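Local coordinates for protein nidogen (Mus musculus, PDB 1NPE) that probably helps link laminin to other basement-membrane components through its six-bladed YWTD beta-propeller domain, at residues 129-138 against 149-158. Sequence-based numbering, arbitrary orientation.
Sequences TDPVRGNLYW and ETSHMDGTNR
L136 and W138 pair with S151 and E149 as the hydrogen-bonded pairs of an antiparallel ladder, the short strand axes approaching to 4.6 Å with their N-to-C directions 158° apart, and M153 N extends it by bonding to G134 O. On one face the W138 indole lies across E149: CB of the glutamate sits over the five-membered ring, 3.8 Å from its centroid, a CH-pi contact. The extended E149 chain then carries its carboxylate past the indole rim, where OE2 accepts a weak bond from W138 NE1 (3.2 Å). R158, fully stretched from CG to NE, grips that carboxylate side-on, NE to OE1 and NH2 to OE2, the latter at 2.8 Å on the syn lone pair; its NE also lies at the indole edge, 3.6 Å from W138 CZ2. Were W138 replaced by alanine, E149 would probably lose both the ring under its CB and the weak NE1 donor to OE2, with a gap opened beside S151 and R158. On the other face, the small branched T150 suits a place beside the Y137 ring. Its OG1, anti to the backbone N (chi1 -172°), donates to L136 O at 2.9 Å; S151 N reaches that oxygen from the opposite face of the carbonyl, so two donors hold it. A water bridges T150 OG1 and N135 OD1. M153, unbranched and bent at chi3 (71°), lays SD against P131 CA and turns CE to within 4.0 Å of T129 CG2. The positive phi of G134 favours glycine. Strands 135-140 and 147-152 are the middle two of one four-stranded propeller blade, with 124-130, whose end carries T129, on one side and 159-162 on the other; F117 of the preceding blade packs against W138, S151 and R158, and F174 of the following one meets the Y137 ring.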
ATOM      1  N   THR A 129       6.958  -9.441  11.731  1.00 17.64           N
ATOM      2  CA  THR A 129       7.985  -9.653  12.738  1.00 19.51           C
ATOM      3  C   THR A 129       7.997 -11.107  13.185  1.00 21.15           C
ATOM      4  O   THR A 129       7.057 -11.859  12.937  1.00 22.49           O
ATOM      5  CB  THR A 129       7.715  -8.850  14.023  1.00 18.97           C
ATOM      6  OG1 THR A 129       6.370  -9.088  14.451  1.00 20.46           O
ATOM      7  CG2 THR A 129       7.964  -7.370  13.832  1.00 17.18           C
ATOM      8  N   ASP A 130       9.081 -11.466  13.863  1.00 22.20           N
ATOM      9  CA  ASP A 130       9.285 -12.782  14.467  1.00 22.56           C
ATOM     10  C   ASP A 130       9.954 -12.362  15.776  1.00 20.65           C
ATOM     11  O   ASP A 130      11.162 -12.492  15.942  1.00 20.41           O
ATOM     12  CB  ASP A 130      10.233 -13.646  13.626  1.00 23.26           C
ATOM     13  CG  ASP A 130      10.454 -15.036  14.229  1.00 25.08           C
ATOM     14  OD1 ASP A 130       9.677 -15.457  15.115  1.00 23.40           O
ATOM     15  OD2 ASP A 130      11.409 -15.713  13.806  1.00 24.86           O
ATOM     16  N   PRO A 131       9.168 -11.789  16.700  1.00 20.75           N
ATOM     17  CA  PRO A 131       9.639 -11.310  18.002  1.00 23.16           C
ATOM     18  C   PRO A 131      10.547 -12.227  18.795  1.00 24.77           C
ATOM     19  O   PRO A 131      11.508 -11.757  19.405  1.00 26.04           O
ATOM     20  CB  PRO A 131       8.343 -11.009  18.742  1.00 23.38           C
ATOM     21  CG  PRO A 131       7.430 -10.566  17.618  1.00 22.99           C
ATOM     22  CD  PRO A 131       7.707 -11.628  16.590  1.00 20.49           C
ATOM     23  N   VAL A 132      10.274 -13.526  18.772  1.00 25.96           N
ATOM     24  CA  VAL A 132      11.095 -14.465  19.527  1.00 27.77           C
ATOM     25  C   VAL A 132      12.547 -14.538  19.024  1.00 27.50           C
ATOM     26  O   VAL A 132      13.477 -14.585  19.834  1.00 26.24           O
ATOM     27  CB  VAL A 132      10.444 -15.876  19.597  1.00 30.06           C
ATOM     28  CG1 VAL A 132      11.228 -16.773  20.546  1.00 29.94           C
ATOM     29  CG2 VAL A 132       8.991 -15.768  20.081  1.00 28.80           C
ATOM     30  N   ARG A 133      12.744 -14.508  17.703  1.00 26.94           N
ATOM     31  CA  ARG A 133      14.098 -14.563  17.136  1.00 26.36           C
ATOM     32  C   ARG A 133      14.687 -13.186  16.792  1.00 24.96           C
ATOM     33  O   ARG A 133      15.834 -13.091  16.326  1.00 22.11           O
ATOM     34  CB  ARG A 133      14.155 -15.480  15.902  1.00 30.38           C
ATOM     35  CG  ARG A 133      14.043 -16.980  16.200  1.00 33.69           C
ATOM     36  CD  ARG A 133      12.650 -17.519  15.899  1.00 38.03           C
ATOM     37  NE  ARG A 133      12.140 -18.375  16.970  1.00 45.22           N
ATOM     38  CZ  ARG A 133      10.861 -18.443  17.342  1.00 46.20           C
ATOM     39  NH1 ARG A 133       9.940 -17.706  16.730  1.00 46.08           N
ATOM     40  NH2 ARG A 133      10.503 -19.247  18.339  1.00 46.62           N
ATOM     41  N   GLY A 134      13.891 -12.134  17.002  1.00 22.63           N
ATOM     42  CA  GLY A 134      14.336 -10.773  16.739  1.00 20.41           C
ATOM     43  C   GLY A 134      14.519 -10.359  15.287  1.00 19.27           C
ATOM     44  O   GLY A 134      15.376  -9.523  14.979  1.00 17.30           O
ATOM     45  N   ASN A 135      13.700 -10.902  14.396  1.00 18.61           N
ATOM     46  CA  ASN A 135      13.806 -10.559  12.979  1.00 18.15           C
ATOM     47  C   ASN A 135      12.620  -9.811  12.371  1.00 16.76           C
ATOM     48  O   ASN A 135      11.463 -10.047  12.720  1.00 17.19           O
ATOM     49  CB  ASN A 135      14.121 -11.804  12.163  1.00 17.82           C
ATOM     50  CG  ASN A 135      15.513 -12.323  12.428  1.00 20.00           C
ATOM     51  OD1 ASN A 135      16.498 -11.580  12.347  1.00 21.37           O
ATOM     52  ND2 ASN A 135      15.606 -13.604  12.752  1.00 20.46           N
ATOM     53  N   LEU A 136      12.940  -8.929  11.427  1.00 16.40           N
ATOM     54  CA  LEU A 136      11.970  -8.107  10.714  1.00 14.66           C
ATOM     55  C   LEU A 136      12.068  -8.436   9.225  1.00 14.94           C
ATOM     56  O   LEU A 136      13.169  -8.595   8.696  1.00 16.08           O
ATOM     57  CB  LEU A 136      12.308  -6.628  10.938  1.00 13.95           C
ATOM     58  CG  LEU A 136      11.357  -5.550  10.419  1.00 15.65           C
ATOM     59  CD1 LEU A 136       9.978  -5.695  11.061  1.00 15.12           C
ATOM     60  CD2 LEU A 136      11.933  -4.187  10.729  1.00 15.96           C
ATOM     61  N   TYR A 137      10.919  -8.527   8.555  1.00 14.23           N
ATOM     62  CA  TYR A 137      10.864  -8.837   7.122  1.00 12.96           C
ATOM     63  C   TYR A 137       9.867  -7.917   6.403  1.00 12.51           C
ATOM     64  O   TYR A 137       8.791  -7.625   6.927  1.00 11.11           O
ATOM     65  CB  TYR A 137      10.413 -10.291   6.902  1.00 13.01           C
ATOM     66  CG  TYR A 137      11.203 -11.343   7.665  1.00 14.65           C
ATOM     67  CD1 TYR A 137      10.780 -11.790   8.918  1.00 14.12           C
ATOM     68  CD2 TYR A 137      12.358 -11.910   7.120  1.00 14.32           C
ATOM     69  CE1 TYR A 137      11.486 -12.776   9.608  1.00 15.12           C
ATOM     70  CE2 TYR A 137      13.069 -12.889   7.798  1.00 15.69           C
ATOM     71  CZ  TYR A 137      12.630 -13.318   9.043  1.00 17.49           C
ATOM     72  OH  TYR A 137      13.345 -14.281   9.723  1.00 18.61           O
ATOM     73  N   TRP A 138      10.192  -7.496   5.187  1.00 13.37           N
ATOM     74  CA  TRP A 138       9.271  -6.637   4.442  1.00 13.32           C
ATOM     75  C   TRP A 138       9.404  -6.773   2.940  1.00 13.23           C
ATOM     76  O   TRP A 138      10.392  -7.322   2.444  1.00 12.44           O
ATOM     77  CB  TRP A 138       9.448  -5.169   4.839  1.00 13.41           C
ATOM     78  CG  TRP A 138      10.762  -4.556   4.436  1.00 14.44           C
ATOM     79  CD1 TRP A 138      11.036  -3.884   3.273  1.00 13.88           C
ATOM     80  CD2 TRP A 138      11.955  -4.493   5.225  1.00 13.14           C
ATOM     81  NE1 TRP A 138      12.322  -3.402   3.298  1.00 15.01           N
ATOM     82  CE2 TRP A 138      12.908  -3.758   4.485  1.00 15.24           C
ATOM     83  CE3 TRP A 138      12.311  -4.978   6.491  1.00 12.10           C
ATOM     84  CZ2 TRP A 138      14.198  -3.493   4.972  1.00 16.07           C
ATOM     85  CZ3 TRP A 138      13.591  -4.717   6.974  1.00 14.08           C
ATOM     86  CH2 TRP A 138      14.518  -3.981   6.214  1.00 14.64           C
ATOM     87  N   GLU A 149      13.100  -8.014   1.903  1.00 18.73           N
ATOM     88  CA  GLU A 149      14.254  -7.722   2.748  1.00 19.18           C
ATOM     89  C   GLU A 149      14.050  -8.170   4.177  1.00 19.01           C
ATOM     90  O   GLU A 149      12.923  -8.389   4.629  1.00 18.34           O
ATOM     91  CB  GLU A 149      14.566  -6.222   2.769  1.00 22.01           C
ATOM     92  CG  GLU A 149      14.990  -5.601   1.450  1.00 25.77           C
ATOM     93  CD  GLU A 149      15.587  -4.213   1.632  1.00 28.77           C
ATOM     94  OE1 GLU A 149      16.787  -4.115   1.976  1.00 30.05           O
ATOM     95  OE2 GLU A 149      14.860  -3.218   1.434  1.00 30.46           O
ATOM     96  N   THR A 150      15.160  -8.290   4.890  1.00 18.67           N
ATOM     97  CA  THR A 150      15.124  -8.665   6.285  1.00 19.20           C
ATOM     98  C   THR A 150      16.155  -7.850   7.046  1.00 19.62           C
ATOM     99  O   THR A 150      17.084  -7.291   6.463  1.00 21.89           O
ATOM    100  CB  THR A 150      15.404 -10.176   6.511  1.00 18.79           C
ATOM    101  OG1 THR A 150      15.172 -10.493   7.885  1.00 18.13           O
ATOM    102  CG2 THR A 150      16.842 -10.525   6.196  1.00 18.26           C
ATOM    103  N   SER A 151      15.954  -7.756   8.350  1.00 19.88           N
ATOM    104  CA  SER A 151      16.881  -7.058   9.226  1.00 19.33           C
ATOM    105  C   SER A 151      16.529  -7.470  10.638  1.00 18.00           C
ATOM    106  O   SER A 151      15.507  -8.129  10.863  1.00 18.33           O
ATOM    107  CB  SER A 151      16.743  -5.537   9.088  1.00 18.22           C
ATOM    108  OG  SER A 151      15.657  -5.039   9.856  1.00 19.84           O
ATOM    109  N   HIS A 152      17.398  -7.134  11.581  1.00 16.08           N
ATOM    110  CA  HIS A 152      17.117  -7.424  12.978  1.00 17.76           C
ATOM    111  C   HIS A 152      16.036  -6.394  13.338  1.00 15.09           C
ATOM    112  O   HIS A 152      15.937  -5.348  12.697  1.00 14.39           O
ATOM    113  CB  HIS A 152      18.357  -7.169  13.857  1.00 19.95           C
ATOM    114  CG  HIS A 152      19.423  -8.219  13.763  1.00 24.38           C
ATOM    115  ND1 HIS A 152      20.674  -8.055  14.321  1.00 27.61           N
ATOM    116  CD2 HIS A 152      19.414  -9.463  13.224  1.00 27.61           C
ATOM    117  CE1 HIS A 152      21.386  -9.153  14.139  1.00 28.23           C
ATOM    118  NE2 HIS A 152      20.644 -10.023  13.476  1.00 27.57           N
ATOM    119  N   MET A 153      15.227  -6.686  14.347  1.00 15.26           N
ATOM    120  CA  MET A 153      14.202  -5.741  14.768  1.00 14.66           C
ATOM    121  C   MET A 153      14.823  -4.479  15.355  1.00 15.60           C
ATOM    122  O   MET A 153      14.185  -3.423  15.372  1.00 15.10           O
ATOM    123  CB  MET A 153      13.238  -6.395  15.761  1.00 16.54           C
ATOM    124  CG  MET A 153      12.198  -7.267  15.070  1.00 17.64           C
ATOM    125  SD  MET A 153      11.307  -8.367  16.162  1.00 23.19           S
ATOM    126  CE  MET A 153      10.326  -7.226  17.034  1.00 21.49           C
ATOM    127  N   ASP A 154      16.087  -4.580  15.775  1.00 16.81           N
ATOM    128  CA  ASP A 154      16.817  -3.446  16.347  1.00 17.95           C
ATOM    129  C   ASP A 154      17.382  -2.482  15.293  1.00 17.98           C
ATOM    130  O   ASP A 154      17.976  -1.460  15.634  1.00 17.29           O
ATOM    131  CB  ASP A 154      17.927  -3.919  17.310  1.00 17.65           C
ATOM    132  CG  ASP A 154      18.989  -4.788  16.633  1.00 18.36           C
ATOM    133  OD1 ASP A 154      19.331  -4.547  15.462  1.00 19.59           O
ATOM    134  OD2 ASP A 154      19.514  -5.709  17.291  1.00 17.34           O
ATOM    135  N   GLY A 155      17.239  -2.836  14.020  1.00 18.76           N
ATOM    136  CA  GLY A 155      17.723  -1.971  12.956  1.00 19.16           C
ATOM    137  C   GLY A 155      19.040  -2.351  12.311  1.00 20.18           C
ATOM    138  O   GLY A 155      19.447  -1.721  11.337  1.00 20.35           O
ATOM    139  N   THR A 156      19.728  -3.351  12.855  1.00 21.22           N
ATOM    140  CA  THR A 156      20.997  -3.782  12.282  1.00 22.83           C
ATOM    141  C   THR A 156      20.786  -4.944  11.314  1.00 23.83           C
ATOM    142  O   THR A 156      19.673  -5.464  11.170  1.00 23.37           O
ATOM    143  CB  THR A 156      22.018  -4.250  13.371  1.00 24.22           C
ATOM    144  OG1 THR A 156      21.589  -5.495  13.944  1.00 24.35           O
ATOM    145  CG2 THR A 156      22.160  -3.200  14.476  1.00 22.86           C
ATOM    146  N   ASN A 157      21.862  -5.303  10.620  1.00 23.65           N
ATOM    147  CA  ASN A 157      21.874  -6.426   9.697  1.00 23.89           C
ATOM    148  C   ASN A 157      20.825  -6.445   8.580  1.00 23.55           C
ATOM    149  O   ASN A 157      20.213  -7.479   8.306  1.00 22.08           O
ATOM    150  CB  ASN A 157      21.834  -7.729  10.501  1.00 24.90           C
ATOM    151  CG  ASN A 157      23.042  -7.886  11.408  1.00 25.61           C
ATOM    152  OD1 ASN A 157      23.062  -7.381  12.531  1.00 27.92           O
ATOM    153  ND2 ASN A 157      24.067  -8.573  10.914  1.00 28.47           N
ATOM    154  N   ARG A 158      20.626  -5.300   7.937  1.00 22.88           N
ATOM    155  CA  ARG A 158      19.681  -5.214   6.835  1.00 22.66           C
ATOM    156  C   ARG A 158      20.287  -5.913   5.620  1.00 22.29           C
ATOM    157  O   ARG A 158      21.484  -5.781   5.353  1.00 21.60           O
ATOM    158  CB  ARG A 158      19.380  -3.757   6.491  1.00 20.59           C
ATOM    159  CG  ARG A 158      18.433  -3.604   5.318  1.00 19.69           C
ATOM    160  CD  ARG A 158      18.139  -2.154   5.014  1.00 17.40           C
ATOM    161  NE  ARG A 158      17.248  -2.029   3.868  1.00 18.47           N
ATOM    162  CZ  ARG A 158      16.883  -0.875   3.317  1.00 17.09           C
ATOM    163  NH1 ARG A 158      17.333   0.274   3.806  1.00 12.04           N
ATOM    164  NH2 ARG A 158      16.060  -0.875   2.275  1.00 15.54           N
TER
HETATM  165  O   HOH W   1      17.141 -10.857   9.862  1.00 27.71           O